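NOL1/NOP2/sun family protein (Enterococcus faecium, PDB 3M4X) probably transfers methyl groups from S-adenosylmethionine to cytosine bases of ribosomal RNA, as do other members of the RsmB/RsmF family. Local coordinates at residues P63-Y66 and F71-T74; A94-T99 and I283-H288; V109-A114 and T121-Q126. All blocks are in the same frame, centred on the assembly; numbering follows the deposited sequence.

Contacts 1, 2 and 3 form a path from the N-terminal domain into the Rossmann-like methyltransferase core. Contact 1 closes first along the chain; contact 3 is nested inside the long loop closed by contact 2. Contacts 1 and 2 have centres 13 Å apart and touch, the carbonyl of Tyr66 being within hydrogen-bonding distance of the Thr99 hydroxyl. The centres of contacts 2 and 3 are 16 Å apart, and they meet where helix 95-101 faces helix 118-127, with Gln126 reaching the carbonyl of Gly98. Both involve the same large mixed sheet, through strands 283-285 and 108-111. Contacts 1 and 3, with centres 19 Å apart, do not touch; helix 95-101 lies between them and touches both.

Contact 1. Residues P63-Y66 and F71-T74; sequences PAPY and FLGT
Pro63 and Phe71 form a single antiparallel beta bridge near the surface of the N-terminal domain, where the chain leading out of helix 49-56 turns back and pairs with strand 70-72. The CA atoms of Pro63 and Phe71 are 4.2 Å apart, and no hydrogen bond joins these two residues. Backbone bonds from Leu72 to Gln62 and from Ala64 to Gly70 flank them, which marks Pro63-Phe71 as a non-hydrogen-bonded pair. The Leu72 side chain touches all three residues Pro63, Ala64 and Pro65. Its CG lies anti to its own carbonyl carbon (chi1 -65°), which brings the branch over the opposing backbone: CG is 3.8 Å from Pro63 O, and CD2 rests 4.0 Å from Ala64 CA. The same CD2 methyl meets the Pro65 ring at CD, 4.2 Å away. Ala64 answers from its own side, with CB 3.7 Å from the Phe71 backbone N. The Phe71 ring is carried away from the pairing, with just CD2 approaching Pro63 CA obliquely. It joins an apolar group made by Trp42 together with Leu50 and Val53 of helix 49-56. On its far side, strand 70-72 pairs antiparallel with strand 39-41, Phe71 bonding to the backbone of Phe40. Ala64 CB packs against the selenium of Met95, a selenomethionine, and so faces helix 95-101.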
loop_
_atom_site.group_PDB
_atom_site.type_symbol
_atom_site.label_atom_id
_atom_site.label_comp_id
_atom_site.label_asym_id
_atom_site.label_seq_id
_atom_site.Cartn_x
_atom_site.Cartn_y
_atom_site.Cartn_z
ATOM N N PRO A 63 4.741 14.681 14.118
ATOM C CA PRO A 63 4.240 13.317 13.933
ATOM C C PRO A 63 2.773 13.341 13.513
ATOM O O PRO A 63 2.046 14.246 13.925
ATOM C CB PRO A 63 4.370 12.709 15.329
ATOM C CG PRO A 63 4.235 13.915 16.258
ATOM C CD PRO A 63 4.961 15.022 15.537
ATOM N N ALA A 64 2.354 12.380 12.696
ATOM C CA ALA A 64 0.935 12.223 12.374
ATOM C C ALA A 64 0.204 11.471 13.490
ATOM O O ALA A 64 0.791 10.622 14.158
ATOM C CB ALA A 64 0.770 11.503 11.052
ATOM N N PRO A 65 -1.090 11.759 13.675
ATOM C CA PRO A 65 -1.864 11.202 14.793
ATOM C C PRO A 65 -2.132 9.704 14.686
ATOM O O PRO A 65 -2.264 9.041 15.713
ATOM C CB PRO A 65 -3.212 11.946 14.709
ATOM C CG PRO A 65 -3.053 12.989 13.668
ATOM C CD PRO A 65 -1.923 12.578 12.781
ATOM N N TYR A 66 -2.228 9.179 13.471
ATOM C CA TYR A 66 -2.771 7.836 13.294
ATOM C C TYR A 66 -1.805 6.798 12.713
ATOM O O TYR A 66 -2.247 5.759 12.243
ATOM C CB TYR A 66 -4.044 7.870 12.438
ATOM C CG TYR A 66 -5.077 8.878 12.893
ATOM C CD1 TYR A 66 -5.496 9.889 12.043
ATOM C CD2 TYR A 66 -5.616 8.833 14.170
ATOM C CE1 TYR A 66 -6.428 10.825 12.447
ATOM C CE2 TYR A 66 -6.554 9.775 14.585
ATOM C CZ TYR A 66 -6.949 10.765 13.715
ATOM O OH TYR A 66 -7.881 11.700 14.091
ATOM N N PHE A 71 4.141 11.448 9.489
ATOM C CA PHE A 71 4.519 12.828 9.729
ATOM C C PHE A 71 3.489 13.712 9.044
ATOM O O PHE A 71 2.944 13.349 8.001
ATOM C CB PHE A 71 5.883 13.126 9.095
ATOM C CG PHE A 71 7.045 12.515 9.819
ATOM C CD1 PHE A 71 7.876 11.612 9.177
ATOM C CD2 PHE A 71 7.312 12.851 11.135
ATOM C CE1 PHE A 71 8.955 11.053 9.836
ATOM C CE2 PHE A 71 8.390 12.296 11.804
ATOM C CZ PHE A 71 9.217 11.394 11.153
ATOM N N LEU A 72 3.246 14.890 9.602
ATOM C CA LEU A 72 2.422 15.872 8.914
ATOM C C LEU A 72 3.286 16.622 7.913
ATOM O O LEU A 72 4.367 17.118 8.250
ATOM C CB LEU A 72 1.800 16.853 9.904
ATOM C CG LEU A 72 0.801 16.215 10.867
ATOM C CD1 LEU A 72 0.101 17.306 11.683
ATOM C CD2 LEU A 72 -0.213 15.364 10.113
ATOM N N GLY A 73 2.816 16.703 6.678
ATOM C CA GLY A 73 3.528 17.470 5.681
ATOM C C GLY A 73 3.381 16.917 4.283
ATOM O O GLY A 73 2.571 16.036 4.037
ATOM N N THR A 74 4.180 17.450 3.370
ATOM C CA THR A 74 4.105 17.105 1.965
ATOM C C THR A 74 5.435 16.516 1.497
ATOM O O THR A 74 6.471 16.715 2.135
ATOM C CB THR A 74 3.791 18.352 1.120
ATOM O OG1 THR A 74 4.844 19.316 1.283
ATOM C CG2 THR A 74 2.489 18.973 1.570
#

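Contact 2. Residues A94-T99 and I283-H288; sequences AMIVGT and IRIWPH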
loop_
_atom_site.group_PDB
_atom_site.type_symbol
_atom_site.label_atom_id
_atom_site.label_comp_id
_atom_site.label_asym_id
_atom_site.label_seq_id
_atom_site.Cartn_x
_atom_site.Cartn_y
_atom_site.Cartn_z
ATOM N N ALA A 94 -6.547 8.692 6.506
ATOM C CA ALA A 94 -6.438 7.449 5.742
ATOM C C ALA A 94 -5.449 6.472 6.401
ATOM O O ALA A 94 -5.596 5.253 6.300
ATOM C CB ALA A 94 -6.035 7.742 4.301
HETATM N N MSE A 95 -4.453 7.012 7.096
HETATM C CA MSE A 95 -3.457 6.168 7.757
HETATM C C MSE A 95 -4.075 5.289 8.835
HETATM O O MSE A 95 -3.468 4.304 9.267
HETATM C CB MSE A 95 -2.359 7.013 8.381
HETATM C CG MSE A 95 -1.556 7.843 7.397
HETATM SE SE MSE A 95 -0.124 8.743 8.390
HETATM C CE MSE A 95 0.510 9.949 6.986
ATOM N N ILE A 96 -5.272 5.651 9.284
ATOM C CA ILE A 96 -5.917 4.920 10.371
ATOM C C ILE A 96 -6.216 3.489 9.940
ATOM O O ILE A 96 -6.205 2.568 10.747
ATOM C CB ILE A 96 -7.231 5.598 10.826
ATOM C CG1 ILE A 96 -7.689 5.031 12.168
ATOM C CG2 ILE A 96 -8.333 5.411 9.782
ATOM C CD1 ILE A 96 -6.671 5.156 13.248
ATOM N N VAL A 97 -6.470 3.312 8.652
ATOM C CA VAL A 97 -6.916 2.028 8.144
ATOM C C VAL A 97 -5.802 0.992 8.262
ATOM O O VAL A 97 -5.996 -0.074 8.851
ATOM C CB VAL A 97 -7.388 2.172 6.689
ATOM C CG1 VAL A 97 -7.769 0.836 6.121
ATOM C CG2 VAL A 97 -8.557 3.143 6.630
ATOM N N GLY A 98 -4.627 1.328 7.731
ATOM C CA GLY A 98 -3.463 0.468 7.838
ATOM C C GLY A 98 -3.063 0.217 9.271
ATOM O O GLY A 98 -2.626 -0.874 9.637
ATOM N N THR A 99 -3.226 1.223 10.109
ATOM C CA THR A 99 -2.872 1.055 11.510
ATOM C C THR A 99 -3.834 0.087 12.206
ATOM O O THR A 99 -3.405 -0.797 12.943
ATOM C CB THR A 99 -2.812 2.404 12.222
ATOM O OG1 THR A 99 -1.743 3.169 11.652
ATOM C CG2 THR A 99 -2.569 2.222 13.714
ATOM N N ILE A 283 -14.618 2.987 14.509
ATOM C CA ILE A 283 -13.948 4.280 14.631
ATOM C C ILE A 283 -14.444 5.264 13.600
ATOM O O ILE A 283 -14.499 4.954 12.413
ATOM C CB ILE A 283 -12.441 4.152 14.382
ATOM C CG1 ILE A 283 -11.748 3.401 15.518
ATOM C CG2 ILE A 283 -11.811 5.524 14.162
ATOM C CD1 ILE A 283 -10.260 3.173 15.236
ATOM N N ARG A 284 -14.787 6.458 14.059
ATOM C CA ARG A 284 -15.118 7.542 13.152
ATOM C C ARG A 284 -14.109 8.667 13.275
ATOM O O ARG A 284 -13.633 8.984 14.361
ATOM C CB ARG A 284 -16.538 8.069 13.396
ATOM C CG ARG A 284 -17.604 7.317 12.606
ATOM C CD ARG A 284 -19.004 7.817 12.949
ATOM N NE ARG A 284 -20.035 7.202 12.118
ATOM C CZ ARG A 284 -20.409 7.646 10.918
ATOM N NH1 ARG A 284 -19.842 8.725 10.384
ATOM N NH2 ARG A 284 -21.355 7.005 10.246
ATOM N N ILE A 285 -13.787 9.268 12.144
ATOM C CA ILE A 285 -12.963 10.458 12.146
ATOM C C ILE A 285 -13.777 11.593 11.529
ATOM O O ILE A 285 -14.163 11.529 10.361
ATOM C CB ILE A 285 -11.626 10.215 11.406
ATOM C CG1 ILE A 285 -10.792 9.194 12.182
ATOM C CG2 ILE A 285 -10.847 11.517 11.257
ATOM C CD1 ILE A 285 -9.534 8.787 11.502
ATOM N N TRP A 286 -14.075 12.599 12.343
ATOM C CA TRP A 286 -14.858 13.754 11.911
ATOM C C TRP A 286 -13.920 14.955 11.761
ATOM O O TRP A 286 -13.093 15.208 12.639
ATOM C CB TRP A 286 -15.934 14.096 12.941
ATOM C CG TRP A 286 -17.061 13.082 13.139
ATOM C CD1 TRP A 286 -17.197 12.195 14.174
ATOM C CD2 TRP A 286 -18.229 12.914 12.315
ATOM N NE1 TRP A 286 -18.359 11.470 14.029
ATOM C CE2 TRP A 286 -19.013 11.896 12.902
ATOM C CE3 TRP A 286 -18.685 13.522 11.141
ATOM C CZ2 TRP A 286 -20.222 11.467 12.346
ATOM C CZ3 TRP A 286 -19.884 13.094 10.590
ATOM C CH2 TRP A 286 -20.642 12.077 11.194
ATOM N N PRO A 287 -14.045 15.698 10.653
ATOM C CA PRO A 287 -13.130 16.812 10.349
ATOM C C PRO A 287 -13.245 17.963 11.358
ATOM O O PRO A 287 -12.288 18.693 11.589
ATOM C CB PRO A 287 -13.590 17.289 8.964
ATOM C CG PRO A 287 -14.563 16.258 8.464
ATOM C CD PRO A 287 -15.116 15.558 9.654
ATOM N N HIS A 288 -14.416 18.133 11.950
ATOM C CA HIS A 288 -14.609 19.220 12.896
ATOM C C HIS A 288 -14.138 18.858 14.304
ATOM O O HIS A 288 -14.106 19.709 15.191
ATOM C CB HIS A 288 -16.078 19.645 12.918
ATOM C CG HIS A 288 -17.014 18.577 13.397
ATOM N ND1 HIS A 288 -17.320 17.460 12.646
ATOM C CD2 HIS A 288 -17.721 18.465 14.545
ATOM C CE1 HIS A 288 -18.173 16.705 13.316
ATOM N NE2 HIS A 288 -18.434 17.292 14.469
#
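Ile283 begins the segment with its CB directed at helix 95-101; the extended end of its side chain brings CD1 to 4.4 Å from CG1 of Ile96, a loose apolar approach. Its backbone is bonded to Val297 of the antiparallel neighbour strand 295-302. At Arg284 the alternation of an extended strand sends the side chain to the other face, where NE makes a salt bridge with Glu243 OE2 and NH2 bonds to the carbonyl of Phe237. Ile285 returns to the helix side and makes the closer contact. Its CG1 is anti to the carbonyl carbon (chi1 -66°) and chi2 is extended, carrying CD1 forward until it sits 4.0 Å from both CB and CG2 of Ile96. The two side chains run antiparallel past one another, so the methyl of Ile285 lies alongside the branch point of Ile96 instead of meeting its end. This is a helix resting on a sheet in a Rossmann-like methyltransferase core: helix 95-101, just before strand 108-111 in the chain, offers Ile96 to two alternate residues of strand 283-285 and also to Val297 on the adjoining strand. Ile96 is turned with CG1 anti to its backbone N (chi1 -166°), and its CD1 reaches 3.9 Å from Tyr66 CB. Tyr66 thus touches both isoleucines, Ile96 by CB and Ile285 by ring atom CE1. Beyond Ile285 the chain leaves the helix: the Trp286 ring packs edge-to-face with Phe27, Pro287 lies against Leu31 of helix 24-33, and His288 NE2 hydrogen-bonds to Glu23 OE2.

Contact 3. Residues V109-A114 and T121-Q126; sequences VLDLCA and TQLAAQ
Asp111 carries the only flat group among the touching residues, yet Leu123 meets it at the methylene, Leu123 CD1 standing 4.3 Å from Asp111 CB. The carboxylate is instead held through OD1 by the hydroxyl of Ser120, just ahead of the helical segment. A second flat group, the Gln122 amide, takes no part in the strand contact: Gly98 CA lies over one of its faces, 3.3 Å from Gln122 CD, while Gln122 OE1 accepts a hydrogen bond from Gln90 NE2. Across the interface proper, Leu123 CD1 touches Val109 CG1 at 3.9 Å, and the two side chains cross obliquely. That Val109 methyl stands opposite the backbone N (chi1 -180°), which turns it to the helix. Leu123 therefore spans two alternate residues on one face of strand 108-111, the opening strand of the beta-alpha-beta unit that continues through helix 118-127 to strand 132-136. In this family the strand end and following turn form motif I, consistent with a place in the S-adenosylmethionine site. No hydrogen bond crosses between the segments: at this point the helix meets the strand through apolar contacts alone, while the bond to Ser120 helps to orient the Asp111 carboxylate.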
loop_
_atom_site.group_PDB
_atom_site.type_symbol
_atom_site.label_atom_id
_atom_site.label_comp_id
_atom_site.label_asym_id
_atom_site.label_seq_id
_atom_site.Cartn_x
_atom_site.Cartn_y
_atom_site.Cartn_z
ATOM N N VAL A 109 -1.989 -11.826 3.708
ATOM C CA VAL A 109 -2.753 -10.589 3.832
ATOM C C VAL A 109 -3.281 -10.136 2.480
ATOM O O VAL A 109 -2.573 -10.168 1.494
ATOM C CB VAL A 109 -1.891 -9.447 4.470
ATOM C CG1 VAL A 109 -2.701 -8.160 4.607
ATOM C CG2 VAL A 109 -1.323 -9.876 5.810
ATOM N N LEU A 110 -4.538 -9.710 2.440
ATOM C CA LEU A 110 -5.127 -9.227 1.197
ATOM C C LEU A 110 -5.539 -7.766 1.346
ATOM O O LEU A 110 -6.188 -7.404 2.314
ATOM C CB LEU A 110 -6.340 -10.093 0.803
ATOM C CG LEU A 110 -7.152 -9.654 -0.427
ATOM C CD1 LEU A 110 -6.305 -9.757 -1.690
ATOM C CD2 LEU A 110 -8.414 -10.493 -0.576
ATOM N N ASP A 111 -5.108 -6.936 0.403
ATOM C CA ASP A 111 -5.609 -5.575 0.243
ATOM C C ASP A 111 -6.495 -5.601 -0.997
ATOM O O ASP A 111 -6.000 -5.602 -2.128
ATOM C CB ASP A 111 -4.453 -4.595 0.036
ATOM C CG ASP A 111 -4.876 -3.137 0.215
ATOM O OD1 ASP A 111 -3.995 -2.245 0.180
ATOM O OD2 ASP A 111 -6.088 -2.873 0.392
ATOM N N LEU A 112 -7.802 -5.638 -0.787
ATOM C CA LEU A 112 -8.734 -5.966 -1.869
ATOM C C LEU A 112 -9.007 -4.823 -2.862
ATOM O O LEU A 112 -9.121 -5.047 -4.061
ATOM C CB LEU A 112 -10.033 -6.521 -1.282
ATOM C CG LEU A 112 -11.082 -7.098 -2.230
ATOM C CD1 LEU A 112 -10.534 -8.264 -3.044
ATOM C CD2 LEU A 112 -12.273 -7.541 -1.427
ATOM N N CYS A 113 -9.099 -3.598 -2.364
ATOM C CA CYS A 113 -9.269 -2.433 -3.231
ATOM C C CYS A 113 -8.116 -1.461 -3.002
ATOM O O CYS A 113 -8.242 -0.516 -2.226
ATOM C CB CYS A 113 -10.612 -1.764 -2.925
ATOM S SG CYS A 113 -11.974 -2.943 -2.824
ATOM N N ALA A 114 -7.009 -1.673 -3.705
ATOM C CA ALA A 114 -5.701 -1.267 -3.170
ATOM C C ALA A 114 -5.055 0.027 -3.665
ATOM O O ALA A 114 -4.274 0.618 -2.937
ATOM C CB ALA A 114 -4.725 -2.404 -3.297
ATOM N N THR A 121 0.980 -0.407 1.487
ATOM C CA THR A 121 2.324 0.038 1.746
ATOM C C THR A 121 2.552 0.083 3.264
ATOM O O THR A 121 3.613 -0.295 3.742
ATOM C CB THR A 121 2.539 1.378 0.988
ATOM O OG1 THR A 121 3.542 1.207 -0.028
ATOM C CG2 THR A 121 2.867 2.503 1.913
ATOM N N GLN A 122 1.534 0.458 4.039
ATOM C CA GLN A 122 1.692 0.328 5.490
ATOM C C GLN A 122 1.625 -1.129 5.979
ATOM O O GLN A 122 2.282 -1.494 6.961
ATOM C CB GLN A 122 0.806 1.302 6.322
ATOM C CG GLN A 122 -0.648 1.362 5.984
ATOM C CD GLN A 122 -1.350 2.661 6.465
ATOM O OE1 GLN A 122 -2.304 3.120 5.821
ATOM N NE2 GLN A 122 -0.899 3.231 7.606
ATOM N N LEU A 123 0.878 -1.969 5.278
ATOM C CA LEU A 123 0.822 -3.390 5.633
ATOM C C LEU A 123 2.181 -4.039 5.433
ATOM O O LEU A 123 2.674 -4.790 6.276
ATOM C CB LEU A 123 -0.211 -4.116 4.770
ATOM C CG LEU A 123 -1.682 -3.709 4.934
ATOM C CD1 LEU A 123 -2.536 -4.367 3.848
ATOM C CD2 LEU A 123 -2.187 -4.089 6.318
ATOM N N ALA A 124 2.776 -3.762 4.286
ATOM C CA ALA A 124 4.071 -4.308 3.959
ATOM C C ALA A 124 5.124 -3.854 4.974
ATOM O O ALA A 124 6.007 -4.632 5.341
ATOM C CB ALA A 124 4.455 -3.892 2.568
ATOM N N ALA A 125 5.037 -2.607 5.429
ATOM C CA ALA A 125 5.986 -2.115 6.432
ATOM C C ALA A 125 5.810 -2.936 7.692
ATOM O O ALA A 125 6.778 -3.254 8.375
ATOM C CB ALA A 125 5.769 -0.604 6.729
ATOM N N GLN A 126 4.558 -3.287 7.989
ATOM C CA GLN A 126 4.239 -4.051 9.186
ATOM C C GLN A 126 4.765 -5.492 9.091
ATOM O O GLN A 126 5.173 -6.091 10.089
ATOM C CB GLN A 126 2.729 -4.064 9.407
ATOM C CG GLN A 126 2.136 -2.787 10.029
ATOM C CD GLN A 126 0.615 -2.699 9.828
ATOM O OE1 GLN A 126 0.024 -3.496 9.095
ATOM N NE2 GLN A 126 -0.018 -1.737 10.489
#